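Local coordinates for protein cycloalternan-forming enzyme (Listeria monocytogenes serovar 1/2a, PDB 5F7U) that binds glycans and, as a multidomain enzyme of glycoside hydrolase family 31, joins a TIM barrel to beta domains and a family 6 carbohydrate-binding module, at residues 717-723 / 739-744; 763-767 / 777-781; 796-802 / 830-836; 975-981 / 1038-1044. The protein carries 1 engineered substitution. One frame throughout, in Å; residues are numbered along the deposited sequence. Where two conformers were deposited one is given.

Contact 1: residues 717-723 / 739-744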
# COMPACT_ATOMS: atom_id res chain seq x y z
N LYS A 717 -0.41 4.62 -10.58
CA LYS A 717 0.64 3.64 -10.36
C LYS A 717 1.19 3.80 -8.94
O LYS A 717 1.81 4.81 -8.62
CB LYS A 717 1.77 3.81 -11.36
CG LYS A 717 2.78 2.67 -11.34
CD LYS A 717 3.37 2.55 -12.72
CE LYS A 717 4.49 1.57 -12.72
NZ LYS A 717 5.19 1.80 -14.01
N SER A 718 0.95 2.80 -8.09
CA SER A 718 1.44 2.88 -6.71
C SER A 718 2.96 2.90 -6.66
O SER A 718 3.62 2.38 -7.56
CB SER A 718 0.88 1.72 -5.88
OG SER A 718 -0.53 1.87 -5.79
N MET A 719 3.50 3.50 -5.60
CA MET A 719 4.95 3.65 -5.45
C MET A 719 5.67 2.33 -5.19
O MET A 719 6.75 2.07 -5.73
CB MET A 719 5.27 4.64 -4.34
CG MET A 719 4.96 6.07 -4.77
SD MET A 719 4.95 7.19 -3.38
CE MET A 719 6.70 7.44 -3.16
N MET A 720 5.06 1.49 -4.35
CA MET A 720 5.65 0.21 -3.99
C MET A 720 4.70 -0.87 -4.45
O MET A 720 3.54 -0.82 -4.05
CB MET A 720 5.83 0.15 -2.47
CG MET A 720 6.38 -1.17 -1.98
SD MET A 720 6.61 -1.25 -0.18
CE MET A 720 4.93 -0.91 0.32
N ARG A 721 5.15 -1.81 -5.28
CA ARG A 721 4.22 -2.78 -5.89
C ARG A 721 4.70 -4.22 -5.79
O ARG A 721 5.87 -4.51 -5.99
CB ARG A 721 3.98 -2.44 -7.39
CG ARG A 721 3.41 -1.05 -7.64
CD ARG A 721 3.22 -0.68 -9.12
NE ARG A 721 4.43 -0.91 -9.92
CZ ARG A 721 5.57 -0.22 -9.80
NH1 ARG A 721 6.62 -0.53 -10.58
NH2 ARG A 721 5.67 0.79 -8.93
N GLN A 722 3.76 -5.11 -5.54
CA GLN A 722 4.02 -6.56 -5.51
C GLN A 722 4.40 -6.94 -6.96
O GLN A 722 3.91 -6.31 -7.94
CB GLN A 722 2.73 -7.25 -5.06
CG GLN A 722 2.87 -8.71 -4.60
CD GLN A 722 2.90 -9.67 -5.79
OE1 GLN A 722 2.30 -9.40 -6.82
NE2 GLN A 722 3.63 -10.77 -5.66
N MET A 723 5.25 -7.96 -7.13
CA MET A 723 5.86 -8.22 -8.45
C MET A 723 4.87 -8.50 -9.56
O MET A 723 5.09 -8.10 -10.71
CB MET A 723 6.90 -9.35 -8.37
CG MET A 723 8.10 -9.10 -7.46
SD MET A 723 9.09 -7.65 -7.84
CE MET A 723 9.61 -8.03 -9.52
N GLN A 739 9.87 -9.07 -1.65
CA GLN A 739 10.52 -8.13 -2.56
C GLN A 739 9.42 -7.34 -3.25
O GLN A 739 8.24 -7.74 -3.20
CB GLN A 739 11.37 -8.85 -3.61
CG GLN A 739 10.57 -9.73 -4.59
CD GLN A 739 11.49 -10.46 -5.55
OE1 GLN A 739 12.18 -11.40 -5.16
NE2 GLN A 739 11.50 -10.04 -6.80
N TYR A 740 9.79 -6.26 -3.92
CA TYR A 740 8.79 -5.43 -4.59
C TYR A 740 9.45 -4.46 -5.53
O TYR A 740 10.68 -4.27 -5.51
CB TYR A 740 7.97 -4.64 -3.55
CG TYR A 740 8.78 -3.85 -2.55
CD1 TYR A 740 9.23 -2.54 -2.83
CD2 TYR A 740 9.09 -4.41 -1.29
CE1 TYR A 740 9.96 -1.81 -1.88
CE2 TYR A 740 9.81 -3.68 -0.33
CZ TYR A 740 10.24 -2.39 -0.64
OH TYR A 740 10.95 -1.67 0.32
N MET A 741 8.63 -3.84 -6.37
CA MET A 741 9.11 -2.75 -7.23
C MET A 741 8.88 -1.44 -6.50
O MET A 741 7.86 -1.27 -5.81
CB MET A 741 8.38 -2.71 -8.57
CG MET A 741 8.59 -3.94 -9.46
SD MET A 741 10.31 -4.25 -9.90
CE MET A 741 10.75 -2.78 -10.84
N PHE A 742 9.82 -0.51 -6.66
CA PHE A 742 9.74 0.79 -6.00
C PHE A 742 9.96 1.85 -7.06
O PHE A 742 11.02 1.87 -7.70
CB PHE A 742 10.78 0.87 -4.88
CG PHE A 742 10.68 2.10 -4.02
CD1 PHE A 742 9.48 2.46 -3.40
CD2 PHE A 742 11.82 2.88 -3.80
CE1 PHE A 742 9.40 3.59 -2.60
CE2 PHE A 742 11.74 4.01 -2.98
CZ PHE A 742 10.54 4.36 -2.38
N GLY A 743 8.94 2.69 -7.29
CA GLY A 743 8.89 3.52 -8.52
C GLY A 743 8.82 2.60 -9.74
O GLY A 743 8.46 1.43 -9.59
N ASP A 744 9.17 3.09 -10.93
CA ASP A 744 9.07 2.25 -12.14
C ASP A 744 10.22 1.28 -12.26
O ASP A 744 10.07 0.25 -12.93
CB ASP A 744 9.11 3.11 -13.43
CG ASP A 744 8.00 4.16 -13.52
OD1 ASP A 744 6.86 3.88 -13.12
OD2 ASP A 744 8.29 5.27 -14.03
O HOH W 1 7.23 -0.39 -13.87
O HOH W 2 6.28 -8.95 -4.67
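Segments 717-723 and 739-744 illustrate how a short strand pair satisfies its polar groups. Arg721 and Met741 form an antiparallel hydrogen-bonded pair, Arg721 N giving to Met741 O (2.8 Å) and Met741 N to Arg721 O (2.9 Å); Gly743 N adds a bond to Met719 O (2.8 Å). The carbonyl Gly743 O, carried past the strand, takes bonds from both Arg721 NH1 and Arg721 NH2, each 2.9 Å. Arg721 NH2 also reaches Ser718 O (2.9 Å), while Asp726 supplies a salt bridge to NH1, so this buried guanidinium is well provided for. At the more open end, Lys717 NZ makes a salt bridge with Asp744 OD1 (2.8 Å) and shares a water with Asp744 O. A second water joins Met723 N to Gln739 O; the side-chain NE2 of Gln739 has its stronger partner in Tyr762 O and gives only a weak bond to Met723 SD (3.5 Å). On the opposite face from Arg721, Met720 SD sits 3.7 Å from the Tyr740 ring centroid, a Met-aromatic contact, with the Tyr740 hydroxyl bonded to Phe654 O. Helix 607-622 packs here, where strand 720-721 edges the antiparallel sheet of the family 31 C-terminal domain against the TIM-barrel domain.

Contact 2: residues 763-767 / 777-781. With GLC (alpha-D-glucopyranose), chain B.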
# COMPACT_ATOMS: atom_id res chain seq x y z
N LEU A 763 14.34 -12.44 -10.20
CA LEU A 763 14.50 -11.41 -11.22
C LEU A 763 13.66 -11.75 -12.44
O LEU A 763 13.92 -12.76 -13.09
CB LEU A 763 15.97 -11.27 -11.63
CG LEU A 763 16.94 -10.89 -10.51
CD1 LEU A 763 18.35 -10.90 -11.07
CD2 LEU A 763 16.60 -9.53 -9.88
N PRO A 764 12.66 -10.91 -12.75
CA PRO A 764 11.91 -11.10 -13.99
C PRO A 764 12.79 -10.93 -15.22
O PRO A 764 13.91 -10.44 -15.13
CB PRO A 764 10.87 -9.98 -13.96
CG PRO A 764 10.76 -9.61 -12.52
CD PRO A 764 12.17 -9.73 -12.01
N GLU A 765 12.27 -11.36 -16.37
CA GLU A 765 13.06 -11.35 -17.60
C GLU A 765 13.54 -9.92 -17.89
O GLU A 765 12.85 -8.97 -17.59
CB GLU A 765 12.28 -11.97 -18.77
CG GLU A 765 13.02 -13.18 -19.33
CD GLU A 765 12.14 -14.24 -19.96
OE1 GLU A 765 11.69 -14.03 -21.11
OE2 GLU A 765 11.94 -15.31 -19.32
N GLY A 766 14.75 -9.78 -18.43
CA GLY A 766 15.38 -8.48 -18.69
C GLY A 766 16.63 -8.36 -17.85
O GLY A 766 16.92 -9.24 -17.08
N GLU A 767 17.35 -7.25 -17.92
CA GLU A 767 18.62 -7.14 -17.21
C GLU A 767 18.47 -6.24 -15.99
O GLU A 767 17.83 -5.20 -16.09
CB GLU A 767 19.68 -6.55 -18.16
CG GLU A 767 21.08 -6.52 -17.57
CD GLU A 767 22.11 -6.09 -18.58
OE1 GLU A 767 22.41 -6.88 -19.50
OE2 GLU A 767 22.64 -4.97 -18.46
N HIS A 777 22.95 -8.52 -13.46
CA HIS A 777 22.20 -9.75 -13.24
C HIS A 777 21.13 -9.94 -14.32
O HIS A 777 20.07 -9.31 -14.25
CB HIS A 777 21.57 -9.76 -11.85
CG HIS A 777 22.55 -9.57 -10.74
ND1 HIS A 777 23.25 -10.63 -10.19
CD2 HIS A 777 22.99 -8.45 -10.11
CE1 HIS A 777 24.07 -10.16 -9.26
NE2 HIS A 777 23.92 -8.85 -9.19
N PRO A 778 21.39 -10.81 -15.31
CA PRO A 778 20.35 -11.24 -16.25
C PRO A 778 19.11 -11.78 -15.55
O PRO A 778 19.23 -12.56 -14.59
CB PRO A 778 21.04 -12.35 -17.05
CG PRO A 778 22.48 -11.99 -17.01
CD PRO A 778 22.72 -11.34 -15.67
N GLY A 779 17.94 -11.37 -16.02
CA GLY A 779 16.67 -11.81 -15.43
C GLY A 779 16.25 -13.21 -15.81
O GLY A 779 16.93 -13.90 -16.59
N GLY A 780 15.12 -13.63 -15.25
CA GLY A 780 14.53 -14.94 -15.58
C GLY A 780 14.89 -16.11 -14.66
O GLY A 780 14.76 -17.27 -15.07
N GLU A 781 15.36 -15.81 -13.45
CA GLU A 781 15.74 -16.82 -12.45
C GLU A 781 15.76 -16.18 -11.07
O GLU A 781 15.72 -14.96 -10.96
CB GLU A 781 17.11 -17.44 -12.76
CG GLU A 781 18.28 -16.46 -12.69
CD GLU A 781 19.60 -17.14 -13.04
OE1 GLU A 781 19.69 -18.36 -12.83
OE2 GLU A 781 20.54 -16.48 -13.54
C1 GLC B . 27.24 -8.07 -3.57
C2 GLC B . 26.40 -9.26 -3.12
C3 GLC B . 26.46 -10.37 -4.19
C4 GLC B . 26.08 -9.81 -5.57
C5 GLC B . 27.01 -8.64 -5.92
C6 GLC B . 26.74 -7.96 -7.26
O2 GLC B . 26.91 -9.75 -1.87
O3 GLC B . 25.64 -11.48 -3.81
O4 GLC B . 26.18 -10.82 -6.57
O5 GLC B . 26.85 -7.64 -4.89
O6 GLC B . 25.37 -7.52 -7.30
O HOH W 3 16.27 -12.33 -19.19
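Where a chain must turn aside within a hairpin-like pairing, glycine often makes the close approach possible. Leu763 begins the case: its N donates to Glu781 O (3.0 Å), and its O receives Gly780 N (2.6 Å) and, weakly, Glu781 N (3.4 Å). Two residues thus face one, a beta bulge, and Gly780 in its first position, at phi 95° and psi 19°, makes it the G1 type. The Leu763 side chain meanwhile sets CD1 3.5 Å from His777 CB. At Pro764 the chain leaves the ladder, and its carbonyl O lies 3.1 Å from Gly779 CA in a CA-H...O contact; a beta carbon on Gly779 would collide with that oxygen. In this C-terminal beta domain of the family 31 architecture, the loop from Pro764 to Gly766 separates two short antiparallel ladders, Leu763-Glu781 and Glu767-Pro778, whose register differs by one residue. Glu765 turns its side chain away. Gly766 O then accepts Gly779 N (2.6 Å), and a water bridges Gly766 N to Gly779 O, weakly on the latter side. Glu767 pairs with Pro778 and sends its carboxylate to His938. Next to Pro778 in the same strand, His777 NE2 donates to O6 of a bound alpha-D-glucopyranose (2.7 Å), a sugar also held by Asp770, Asn773 and Tyr786.

Contact 3: residues 796-802 / 830-836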
# COMPACT_ATOMS: atom_id res chain seq x y z
N ALA A 796 18.34 -1.88 -10.55
CA ALA A 796 17.66 -1.06 -11.54
C ALA A 796 17.38 -1.85 -12.80
O ALA A 796 18.24 -2.57 -13.30
CB ALA A 796 18.50 0.17 -11.89
N LYS A 797 16.18 -1.66 -13.32
CA LYS A 797 15.69 -2.26 -14.56
C LYS A 797 16.42 -1.68 -15.76
O LYS A 797 16.82 -0.51 -15.75
CB LYS A 797 14.21 -1.91 -14.66
CG LYS A 797 13.42 -2.56 -15.76
CD LYS A 797 11.93 -2.38 -15.47
CE LYS A 797 11.42 -0.97 -15.71
NZ LYS A 797 9.92 -1.00 -15.58
N ALA A 798 16.60 -2.50 -16.80
CA ALA A 798 17.21 -2.04 -18.06
C ALA A 798 16.48 -0.82 -18.61
O ALA A 798 15.25 -0.80 -18.66
CB ALA A 798 17.21 -3.17 -19.09
N GLY A 799 17.24 0.20 -19.00
CA GLY A 799 16.64 1.40 -19.59
C GLY A 799 16.30 2.46 -18.56
O GLY A 799 15.94 3.58 -18.94
N ALA A 800 16.47 2.15 -17.27
CA ALA A 800 16.13 3.09 -16.18
C ALA A 800 16.85 4.43 -16.31
O ALA A 800 18.04 4.47 -16.64
CB ALA A 800 16.42 2.48 -14.82
N ILE A 801 16.11 5.50 -16.05
CA ILE A 801 16.63 6.86 -15.93
C ILE A 801 16.16 7.32 -14.55
O ILE A 801 14.96 7.48 -14.33
CB ILE A 801 16.11 7.80 -17.05
CG1 ILE A 801 16.53 7.27 -18.43
CG2 ILE A 801 16.65 9.22 -16.82
CD1 ILE A 801 15.63 7.70 -19.59
N ILE A 802 17.11 7.46 -13.62
CA ILE A 802 16.78 7.70 -12.21
C ILE A 802 17.34 9.06 -11.76
O ILE A 802 18.55 9.19 -11.62
CB ILE A 802 17.33 6.57 -11.31
CG1 ILE A 802 16.72 5.21 -11.75
CG2 ILE A 802 17.05 6.84 -9.83
CD1 ILE A 802 17.55 4.01 -11.30
N VAL A 830 21.67 6.38 -15.37
CA VAL A 830 21.14 5.84 -16.62
C VAL A 830 21.72 4.46 -16.86
O VAL A 830 22.95 4.30 -16.82
CB VAL A 830 21.47 6.77 -17.82
CG1 VAL A 830 21.00 6.16 -19.14
CG2 VAL A 830 20.82 8.15 -17.62
N TYR A 831 20.84 3.49 -17.10
CA TYR A 831 21.23 2.13 -17.49
C TYR A 831 20.78 1.93 -18.93
O TYR A 831 19.64 1.49 -19.16
CB TYR A 831 20.63 1.09 -16.51
CG TYR A 831 21.17 1.29 -15.11
CD1 TYR A 831 22.39 0.73 -14.72
CD2 TYR A 831 20.48 2.08 -14.19
CE1 TYR A 831 22.90 0.93 -13.44
CE2 TYR A 831 20.98 2.29 -12.91
CZ TYR A 831 22.20 1.72 -12.55
OH TYR A 831 22.71 1.92 -11.30
N PRO A 832 21.65 2.28 -19.92
CA PRO A 832 21.18 2.30 -21.31
C PRO A 832 20.74 0.93 -21.80
O PRO A 832 21.43 -0.08 -21.58
CB PRO A 832 22.42 2.76 -22.10
CG PRO A 832 23.35 3.37 -21.11
CD PRO A 832 23.08 2.66 -19.81
N SER A 833 19.57 0.91 -22.44
CA SER A 833 19.00 -0.28 -23.06
C SER A 833 17.98 0.16 -24.07
O SER A 833 16.88 0.57 -23.71
CB SER A 833 18.33 -1.18 -22.02
OG SER A 833 17.85 -2.34 -22.69
N GLY A 834 18.35 0.11 -25.35
CA GLY A 834 17.49 0.62 -26.43
C GLY A 834 17.11 2.07 -26.18
O GLY A 834 17.93 2.86 -25.67
N ASP A 835 15.88 2.43 -26.56
CA ASP A 835 15.39 3.80 -26.40
C ASP A 835 14.52 3.86 -25.18
O ASP A 835 13.55 3.11 -25.07
CB ASP A 835 14.59 4.25 -27.63
CG ASP A 835 15.47 4.47 -28.84
OD1 ASP A 835 16.71 4.56 -28.71
OD2 ASP A 835 14.90 4.60 -29.95
N SER A 836 14.88 4.72 -24.24
CA SER A 836 14.07 4.92 -23.07
C SER A 836 13.81 6.39 -22.81
O SER A 836 14.54 7.26 -23.30
CB SER A 836 14.64 4.17 -21.85
OG SER A 836 15.99 4.50 -21.60
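Three hydrogen bonds fasten segment 796-802 to segment 830-836, and two of them meet at one glycine. Gly799 N donates to Tyr831 O (2.7 Å), and Gly799 O accepts from Ser836 OG (2.8 Å); one residue further on, Tyr831 N gives to Ala800 O (3.0 Å, nearly straight at 168°). Gly799 holds the third position of a type II beta turn, Lys797 to Ala800, closed by Ala800 N to Lys797 O (3.1 Å), where its phi of 91° suits glycine. The turn illustrates how one chain passes between sheets: it leads from strand 794-797, in the antiparallel sheet of the family 31 C-terminal domain, into strand 801-806 at the edge of the next, mixed sheet. There Ile801 and Val830 form an antiparallel non-hydrogen-bonded pair, with Ile801 CG2 4.4 Å from Val830 CG2, and Val854 packs on both. Around the turn, the Tyr831 ring packs against both strands: Ala796 CB lies 3.4 Å from Tyr831 CE2, and Ile802 CD1 approaches the ring edge, 4.2 Å from Tyr831 CE2. The phenol hydroxyl is bonded to Arg829, and Phe879 meets the ring. At the outer end, Ala798 CB touches Ser833 CB at 3.7 Å.

Contact 4: residues 975-981 / 1038-1044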
# COMPACT_ATOMS: atom_id res chain seq x y z
N ALA A 975 37.39 -22.21 -11.46
CA ALA A 975 36.47 -21.65 -12.47
C ALA A 975 35.90 -20.29 -12.07
O ALA A 975 35.75 -19.99 -10.88
CB ALA A 975 35.33 -22.63 -12.75
N VAL A 976 35.60 -19.47 -13.09
CA VAL A 976 34.88 -18.20 -12.93
C VAL A 976 33.69 -18.28 -13.88
O VAL A 976 33.87 -18.44 -15.09
CB VAL A 976 35.77 -16.96 -13.26
CG1 VAL A 976 35.01 -15.66 -13.04
CG2 VAL A 976 37.04 -16.95 -12.41
N GLU A 977 32.48 -18.19 -13.33
CA GLU A 977 31.24 -18.31 -14.13
C GLU A 977 30.50 -16.97 -14.15
O GLU A 977 30.29 -16.35 -13.10
CB GLU A 977 30.35 -19.44 -13.60
CG GLU A 977 29.03 -19.60 -14.34
CD GLU A 977 28.23 -20.85 -13.95
OE1 GLU A 977 28.72 -21.71 -13.19
OE2 GLU A 977 27.08 -20.98 -14.43
N PHE A 978 30.13 -16.54 -15.36
CA PHE A 978 29.41 -15.29 -15.59
C PHE A 978 28.00 -15.59 -16.11
O PHE A 978 27.77 -16.58 -16.83
CB PHE A 978 30.09 -14.44 -16.66
CG PHE A 978 31.47 -13.94 -16.29
CD1 PHE A 978 32.61 -14.72 -16.52
CD2 PHE A 978 31.65 -12.65 -15.77
CE1 PHE A 978 33.89 -14.24 -16.20
CE2 PHE A 978 32.92 -12.17 -15.44
CZ PHE A 978 34.04 -12.97 -15.66
N ASP A 979 27.08 -14.69 -15.76
CA ASP A 979 25.74 -14.69 -16.30
C ASP A 979 25.71 -13.49 -17.23
O ASP A 979 25.74 -12.34 -16.77
CB ASP A 979 24.72 -14.50 -15.17
CG ASP A 979 24.75 -15.62 -14.14
OD1 ASP A 979 24.57 -16.79 -14.52
OD2 ASP A 979 24.91 -15.32 -12.93
N ILE A 980 25.67 -13.74 -18.54
CA ILE A 980 25.87 -12.66 -19.50
C ILE A 980 24.69 -12.46 -20.44
O ILE A 980 24.16 -13.43 -20.99
CB ILE A 980 27.19 -12.84 -20.29
CG1 ILE A 980 28.37 -12.58 -19.34
CG2 ILE A 980 27.24 -11.90 -21.51
CD1 ILE A 980 29.73 -12.90 -19.90
N ASP A 981 24.27 -11.21 -20.59
CA ASP A 981 23.25 -10.89 -21.58
C ASP A 981 23.82 -10.56 -22.95
O ASP A 981 24.91 -9.97 -23.07
CB ASP A 981 22.40 -9.72 -21.09
CG ASP A 981 21.40 -10.14 -20.04
OD1 ASP A 981 20.84 -11.26 -20.17
OD2 ASP A 981 21.18 -9.35 -19.09
N GLY A 1038 18.29 -14.10 -23.43
CA GLY A 1038 18.24 -14.46 -22.02
C GLY A 1038 19.63 -14.50 -21.41
O GLY A 1038 20.57 -13.86 -21.91
N ASN A 1039 19.74 -15.27 -20.35
CA ASN A 1039 20.96 -15.41 -19.61
C ASN A 1039 21.88 -16.41 -20.33
O ASN A 1039 21.51 -17.58 -20.56
CB ASN A 1039 20.60 -15.87 -18.20
CG ASN A 1039 21.78 -15.90 -17.27
OD1 ASN A 1039 22.91 -15.66 -17.67
ND2 ASN A 1039 21.52 -16.18 -15.99
N ASN A 1040 23.08 -15.96 -20.70
CA ASN A 1040 24.07 -16.85 -21.31
C ASN A 1040 25.04 -17.29 -20.24
O ASN A 1040 25.58 -16.45 -19.51
CB ASN A 1040 24.82 -16.13 -22.43
CG ASN A 1040 23.94 -15.85 -23.64
OD1 ASN A 1040 23.90 -16.64 -24.56
ND2 ASN A 1040 23.22 -14.72 -23.63
N GLN A 1041 25.25 -18.59 -20.15
CA GLN A 1041 26.18 -19.14 -19.16
C GLN A 1041 27.57 -19.08 -19.77
O GLN A 1041 27.83 -19.77 -20.75
CB GLN A 1041 25.81 -20.59 -18.80
CG GLN A 1041 26.79 -21.24 -17.82
CD GLN A 1041 26.51 -22.70 -17.53
OE1 GLN A 1041 26.37 -23.53 -18.44
NE2 GLN A 1041 26.47 -23.04 -16.24
N VAL A 1042 28.45 -18.28 -19.17
CA VAL A 1042 29.83 -18.14 -19.67
C VAL A 1042 30.80 -18.57 -18.58
O VAL A 1042 30.92 -17.90 -17.56
CB VAL A 1042 30.12 -16.70 -20.17
CG1 VAL A 1042 31.56 -16.54 -20.65
CG2 VAL A 1042 29.14 -16.30 -21.27
N VAL A 1043 31.46 -19.71 -18.80
CA VAL A 1043 32.33 -20.32 -17.80
C VAL A 1043 33.78 -20.29 -18.27
O VAL A 1043 34.11 -20.85 -19.32
CB VAL A 1043 31.93 -21.78 -17.46
CG1 VAL A 1043 32.77 -22.31 -16.30
CG2 VAL A 1043 30.44 -21.92 -17.14
N PHE A 1044 34.63 -19.64 -17.50
CA PHE A 1044 36.07 -19.73 -17.69
C PHE A 1044 36.59 -20.81 -16.74
O PHE A 1044 36.24 -20.82 -15.56
CB PHE A 1044 36.73 -18.39 -17.38
CG PHE A 1044 36.46 -17.33 -18.40
CD1 PHE A 1044 35.23 -16.64 -18.41
CD2 PHE A 1044 37.44 -16.97 -19.32
CE1 PHE A 1044 34.98 -15.66 -19.37
CE2 PHE A 1044 37.19 -15.99 -20.28
CZ PHE A 1044 35.97 -15.32 -20.30
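In the beta-sandwich of a family 6 carbohydrate-binding module, neighbouring strands 975-981 and 1039-1045 show antiparallel pairing in textbook form, one face turned to the core. From Gly1038 the chain enters at Asn1039, whose ND2 bonds weakly to Asp979 OD1 (3.4 Å); Asp979 has its stronger partner in His947. Asn1040 exchanges bonds with Ile980: its N (2.8 Å) and its ND2 (3.1 Å) both give to Ile980 O, and its O accepts Ile980 N (2.9 Å), while Asn1009 holds its side-chain OD1. Gln1041 lies on the other face, NE2 to Glu977 OE2 at 2.8 Å. Val1042 pairs with Phe978, O to N at 2.7 Å and N to O at 3.0 Å, and its CG2 packs 3.7 Å from Ile980 CD1. Val1043 CG2 rests on Glu977 CG (3.9 Å). Phe1044 completes the ladder with Val976 and joins Val1059 and Met991 in the core, its CD1 3.5 Å from Phe978 CE1.

In the fold
Contacts 1, 2 and 3 reach one antiparallel sheet of the family 31 C-terminal domain and touch in turn. Contact 1 meets contact 2 where Met723 CE packs 3.6 Å from Pro764 CG, and contact 3 where Lys797 NZ lies 2.9 Å from Asp744 O, a probable hydrogen bond. Contacts 2 and 3, with centres 14 Å apart, meet at Glu767 O and Ala798 CB (3.7 Å). Contact 2 also abuts the carbohydrate-binding module: Pro778 CG is 3.3 Å from Asp979 O of contact 4, and Glu767 OE1 is 2.8 Å from Asp981 OD2, two like charges. Close to this junction lies the glycan pocket, lined by both domains, to which contact 2 contributes His777.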